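Local structure of PA0821 (Pseudomonas aeruginosa, 7DRG) at residues B[161-164]-B[165-169]; B[350-354]-B[355-359]. The protein probably serves as an immunity protein (antitoxin) against a putative VRR-NUC domain effector linked to the type VI secretion system of Pseudomonas aeruginosa. One frame throughout, in Å; residues are numbered along the deposited sequence.

Contact 1 is about two and a half turns of helix 161-173; contact 2, much later in the chain, is a tight turn in the loop that follows helix 338-348. Their centres lie about 14 Å apart, and Leu358 joins them. Its side chain leaves the loop and settles on the helix, with CD1 3.7 Å from Ile167 CG1, CG 3.7 Å from Leu163 CD2 and CD2 3.5 Å from Gln164 OE1. Contact 1 is buried between strands and helix 52-69, whereas contact 2 lies at the surface beside strands 259-264 and 267-272. Leu358 thus ties the C-terminal loop to helix 161-173.

Contact 1 (B[161-164]-B[165-169])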
loop_
_atom_site.group_PDB
_atom_site.type_symbol
_atom_site.label_atom_id
_atom_site.label_comp_id
_atom_site.label_asym_id
_atom_site.label_seq_id
_atom_site.Cartn_x
_atom_site.Cartn_y
_atom_site.Cartn_z
ATOM N N ASP B 161 -20.195 -19.285 -14.882
ATOM C CA ASP B 161 -21.235 -18.340 -15.296
ATOM C C ASP B 161 -20.646 -17.047 -15.857
ATOM O O ASP B 161 -21.022 -16.612 -16.952
ATOM C CB ASP B 161 -22.171 -18.031 -14.128
ATOM C CG ASP B 161 -23.178 -19.133 -13.872
ATOM O OD1 ASP B 161 -23.045 -20.228 -14.471
ATOM O OD2 ASP B 161 -24.115 -18.897 -13.080
ATOM N N PHE B 162 -19.752 -16.394 -15.105
ATOM C CA PHE B 162 -19.142 -15.168 -15.611
ATOM C C PHE B 162 -18.368 -15.440 -16.893
ATOM O O PHE B 162 -18.457 -14.677 -17.863
ATOM C CB PHE B 162 -18.231 -14.551 -14.546
ATOM C CG PHE B 162 -17.464 -13.356 -15.028
ATOM C CD1 PHE B 162 -16.275 -13.513 -15.722
ATOM C CD2 PHE B 162 -17.936 -12.071 -14.802
ATOM C CE1 PHE B 162 -15.574 -12.428 -16.189
ATOM C CE2 PHE B 162 -17.228 -10.972 -15.258
ATOM C CZ PHE B 162 -16.053 -11.148 -15.955
ATOM N N LEU B 163 -17.597 -16.530 -16.912
ATOM C CA LEU B 163 -16.844 -16.882 -18.104
ATOM C C LEU B 163 -17.762 -17.025 -19.318
ATOM O O LEU B 163 -17.459 -16.502 -20.396
ATOM C CB LEU B 163 -16.076 -18.178 -17.832
ATOM C CG LEU B 163 -15.348 -18.844 -18.991
ATOM C CD1 LEU B 163 -14.321 -17.904 -19.576
ATOM C CD2 LEU B 163 -14.699 -20.137 -18.489
ATOM N N GLN B 164 -18.902 -17.704 -19.150
ATOM C CA GLN B 164 -19.857 -17.838 -20.244
ATOM C C GLN B 164 -20.370 -16.478 -20.710
ATOM O O GLN B 164 -20.519 -16.242 -21.914
ATOM C CB GLN B 164 -21.025 -18.727 -19.811
ATOM C CG GLN B 164 -21.971 -19.077 -20.944
ATOM C CD GLN B 164 -21.354 -20.059 -21.925
ATOM O OE1 GLN B 164 -21.063 -21.207 -21.572
ATOM N NE2 GLN B 164 -21.133 -19.610 -23.156
ATOM N N LEU B 165 -20.645 -15.571 -19.772
ATOM C CA LEU B 165 -21.082 -14.229 -20.152
ATOM C C LEU B 165 -20.012 -13.519 -20.968
ATOM O O LEU B 165 -20.310 -12.896 -21.994
ATOM C CB LEU B 165 -21.430 -13.398 -18.912
ATOM C CG LEU B 165 -22.610 -13.816 -18.043
ATOM C CD1 LEU B 165 -22.722 -12.861 -16.855
ATOM C CD2 LEU B 165 -23.908 -13.844 -18.847
ATOM N N PHE B 166 -18.755 -13.584 -20.513
ATOM C CA PHE B 166 -17.689 -12.859 -21.200
ATOM C C PHE B 166 -17.541 -13.337 -22.640
ATOM O O PHE B 166 -17.413 -12.522 -23.564
ATOM C CB PHE B 166 -16.371 -13.003 -20.426
ATOM C CG PHE B 166 -15.309 -12.041 -20.863
ATOM C CD1 PHE B 166 -15.285 -10.749 -20.363
ATOM C CD2 PHE B 166 -14.331 -12.421 -21.770
ATOM C CE1 PHE B 166 -14.308 -9.858 -20.771
ATOM C CE2 PHE B 166 -13.356 -11.535 -22.175
ATOM C CZ PHE B 166 -13.344 -10.249 -21.669
ATOM N N ILE B 167 -17.585 -14.653 -22.853
ATOM C CA ILE B 167 -17.495 -15.185 -24.209
ATOM C C ILE B 167 -18.738 -14.822 -25.016
ATOM O O ILE B 167 -18.639 -14.416 -26.178
ATOM C CB ILE B 167 -17.273 -16.706 -24.168
ATOM C CG1 ILE B 167 -16.051 -17.060 -23.313
ATOM C CG2 ILE B 167 -17.145 -17.252 -25.583
ATOM C CD1 ILE B 167 -14.801 -16.311 -23.680
ATOM N N ASP B 168 -19.925 -14.982 -24.424
ATOM C CA ASP B 168 -21.159 -14.649 -25.131
ATOM C C ASP B 168 -21.178 -13.185 -25.542
ATOM O O ASP B 168 -21.598 -12.852 -26.657
ATOM C CB ASP B 168 -22.379 -14.961 -24.265
ATOM C CG ASP B 168 -22.691 -16.456 -24.201
ATOM O OD1 ASP B 168 -21.996 -17.242 -24.866
ATOM O OD2 ASP B 168 -23.627 -16.847 -23.468
ATOM N N PHE B 169 -20.720 -12.296 -24.654
ATOM C CA PHE B 169 -20.732 -10.871 -24.976
ATOM C C PHE B 169 -19.712 -10.554 -26.063
ATOM O O PHE B 169 -19.982 -9.749 -26.964
ATOM C CB PHE B 169 -20.423 -10.017 -23.732
ATOM C CG PHE B 169 -21.443 -10.107 -22.619
ATOM C CD1 PHE B 169 -22.578 -10.888 -22.721
ATOM C CD2 PHE B 169 -21.246 -9.370 -21.453
ATOM C CE1 PHE B 169 -23.491 -10.958 -21.687
ATOM C CE2 PHE B 169 -22.157 -9.433 -20.414
ATOM C CZ PHE B 169 -23.281 -10.216 -20.528
#
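Gln164 and Asp168 make the one side-chain hydrogen bond between the two segments, NE2 to OD1 at 3.0 Å, across one helical turn. The Gln164 chain starts out anti to its own nitrogen (chi1 -172°) and then bends at chi2, which turns the amide along the helix toward Asp168. The donor lies close to the plane of its amide but meets OD1 from above the carboxylate plane; the two flat groups are turned 41° against each other. Arg171 forms a salt bridge with the same OD1, and the pair of donors may offset the nearby carboxylate of Glu64, which would otherwise raise the proton affinity of Asp168.

Backbone bonds run from each residue to the fourth before it: Leu165 N to Asp161 O (3.0 Å), Phe166 N to Phe162 O (2.9 Å), Ile167 N to Leu163 O (3.1 Å) and Asp168 N to Gln164 O (2.9 Å).

Apolar contacts between the same turns are looser. Phe162 CE1 approaches Phe166 CB at 4.3 Å, and Leu163 CD1 lies 4.2 Å from Ile167 CG1. Both phenylalanines reach Phe148 of strand 144-151 and also touch strand 34-46, while Leu165 packs on Leu68 of helix 52-69.

The i to i+4 pattern, with Phe162 and Phe166 toward the strands, Leu163 and Ile167 toward Leu358, and Gln164 and Asp168 along a polar edge, is that of an amphipathic alpha-helix packed against beta-structure.

Contact 2 (B[350-354]-B[355-359]); sequences PYLDA and TNTLP
Asp353 O is gripped by Thr357 OG1 at 2.8 Å and by Asn356 N at 3.3 Å, which reach it from opposite faces of its carbonyl plane; Thr357 N adds a weak third bond. The Asn356 bond closes a type I beta turn over Asp353 to Asn356, with Ala354 and Thr355 at its corners.

An Asx turn shares its start. Asp353 has CG between its backbone N and carbonyl carbon (chi1 60°), a torsion that swings OD1 over the turn to accept Thr355 N at 2.8 Å, the donor standing 39° out of the carboxylate plane. Thr355 OG1 also lies 2.5 Å from Asp353 OD1, so short that the exact length is doubtful.

Asn356 bonds back to the chain entering the turn. Its OD1 takes Asp353 N at 2.9 Å with a nearly straight N-H (170°), and ND2 donates weakly to Tyr351 O. The strong bond at OD1, helped by the weak one at ND2, probably favours this orientation of the amide, whose plane lies almost parallel to that of the Asp353 carboxylate.

Beside these polar bonds, Thr357 CG2 packs against Leu352 CB and CD2, each at 3.8 Å, and both residues rest on Gln271 of strand 267-272. A water bridges a corner of the turn and the residue that follows the turn, donating to Ala354 O and Thr357 O, 2.7 Å from each.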
loop_
_atom_site.group_PDB
_atom_site.type_symbol
_atom_site.label_atom_id
_atom_site.label_comp_id
_atom_site.label_asym_id
_atom_site.label_seq_id
_atom_site.Cartn_x
_atom_site.Cartn_y
_atom_site.Cartn_z
ATOM N N PRO B 350 -3.255 -25.034 -10.141
ATOM C CA PRO B 350 -4.225 -26.039 -10.592
ATOM C C PRO B 350 -4.387 -26.026 -12.104
ATOM O O PRO B 350 -4.310 -24.979 -12.752
ATOM C CB PRO B 350 -5.523 -25.620 -9.888
ATOM C CG PRO B 350 -5.074 -24.797 -8.715
ATOM C CD PRO B 350 -3.834 -24.091 -9.168
ATOM N N TYR B 351 -4.624 -27.212 -12.661
ATOM C CA TYR B 351 -4.790 -27.397 -14.093
ATOM C C TYR B 351 -6.219 -27.080 -14.533
ATOM O O TYR B 351 -7.175 -27.170 -13.758
ATOM C CB TYR B 351 -4.475 -28.842 -14.494
ATOM C CG TYR B 351 -3.005 -29.202 -14.592
ATOM C CD1 TYR B 351 -2.120 -28.919 -13.563
ATOM C CD2 TYR B 351 -2.517 -29.861 -15.714
ATOM C CE1 TYR B 351 -0.777 -29.267 -13.660
ATOM C CE2 TYR B 351 -1.185 -30.212 -15.818
ATOM C CZ TYR B 351 -0.321 -29.908 -14.794
ATOM O OH TYR B 351 1.003 -30.260 -14.905
ATOM N N LEU B 352 -6.357 -26.744 -15.812
ATOM C CA LEU B 352 -7.681 -26.585 -16.403
ATOM C C LEU B 352 -8.379 -27.933 -16.524
ATOM O O LEU B 352 -7.752 -28.951 -16.839
ATOM C CB LEU B 352 -7.577 -25.943 -17.783
ATOM C CG LEU B 352 -6.903 -24.583 -17.863
ATOM C CD1 LEU B 352 -6.890 -24.121 -19.306
ATOM C CD2 LEU B 352 -7.619 -23.584 -16.961
ATOM N N ASP B 353 -9.687 -27.939 -16.288
ATOM C CA ASP B 353 -10.481 -29.148 -16.477
ATOM C C ASP B 353 -11.911 -28.742 -16.824
ATOM O O ASP B 353 -12.207 -27.566 -17.061
ATOM C CB ASP B 353 -10.392 -30.059 -15.242
ATOM C CG ASP B 353 -10.894 -29.401 -13.965
ATOM O OD1 ASP B 353 -11.768 -28.515 -14.022
ATOM O OD2 ASP B 353 -10.403 -29.782 -12.880
ATOM N N ALA B 354 -12.810 -29.728 -16.856
ATOM C CA ALA B 354 -14.194 -29.468 -17.231
ATOM C C ALA B 354 -14.941 -28.624 -16.206
ATOM O O ALA B 354 -16.015 -28.105 -16.527
ATOM C CB ALA B 354 -14.931 -30.789 -17.450
ATOM N N THR B 355 -14.415 -28.473 -14.994
ATOM C CA THR B 355 -15.092 -27.683 -13.974
ATOM C C THR B 355 -14.761 -26.201 -14.040
ATOM O O THR B 355 -15.471 -25.405 -13.417
ATOM C CB THR B 355 -14.750 -28.196 -12.570
ATOM O OG1 THR B 355 -13.377 -27.916 -12.271
ATOM C CG2 THR B 355 -14.993 -29.698 -12.476
ATOM N N ASN B 356 -13.712 -25.799 -14.764
ATOM C CA ASN B 356 -13.294 -24.399 -14.739
ATOM C C ASN B 356 -13.056 -23.807 -16.128
ATOM O O ASN B 356 -12.590 -22.664 -16.230
ATOM C CB ASN B 356 -12.047 -24.223 -13.854
ATOM C CG ASN B 356 -10.902 -25.132 -14.254
ATOM O OD1 ASN B 356 -10.692 -25.405 -15.433
ATOM N ND2 ASN B 356 -10.156 -25.611 -13.266
ATOM N N THR B 357 -13.396 -24.529 -17.195
ATOM C CA THR B 357 -13.354 -24.012 -18.555
ATOM C C THR B 357 -14.688 -24.302 -19.225
ATOM O O THR B 357 -15.454 -25.155 -18.768
ATOM C CB THR B 357 -12.226 -24.638 -19.400
ATOM O OG1 THR B 357 -12.401 -26.061 -19.458
ATOM C CG2 THR B 357 -10.866 -24.325 -18.812
ATOM N N LEU B 358 -14.956 -23.584 -20.333
ATOM C CA LEU B 358 -16.127 -23.913 -21.141
ATOM C C LEU B 358 -15.795 -25.062 -22.090
ATOM O O LEU B 358 -14.671 -25.152 -22.592
ATOM C CB LEU B 358 -16.593 -22.712 -21.952
ATOM C CG LEU B 358 -16.876 -21.420 -21.187
ATOM C CD1 LEU B 358 -17.377 -20.366 -22.161
ATOM C CD2 LEU B 358 -17.891 -21.649 -20.084
ATOM N N PRO B 359 -16.756 -25.947 -22.357
ATOM C CA PRO B 359 -16.488 -27.065 -23.276
ATOM C C PRO B 359 -16.062 -26.632 -24.672
ATOM O O PRO B 359 -15.414 -27.417 -25.373
ATOM C CB PRO B 359 -17.821 -27.831 -23.308
ATOM C CG PRO B 359 -18.836 -26.920 -22.664
ATOM C CD PRO B 359 -18.068 -26.063 -21.706
HETATM O O HOH W 1 -16.925 -27.432 -18.964
#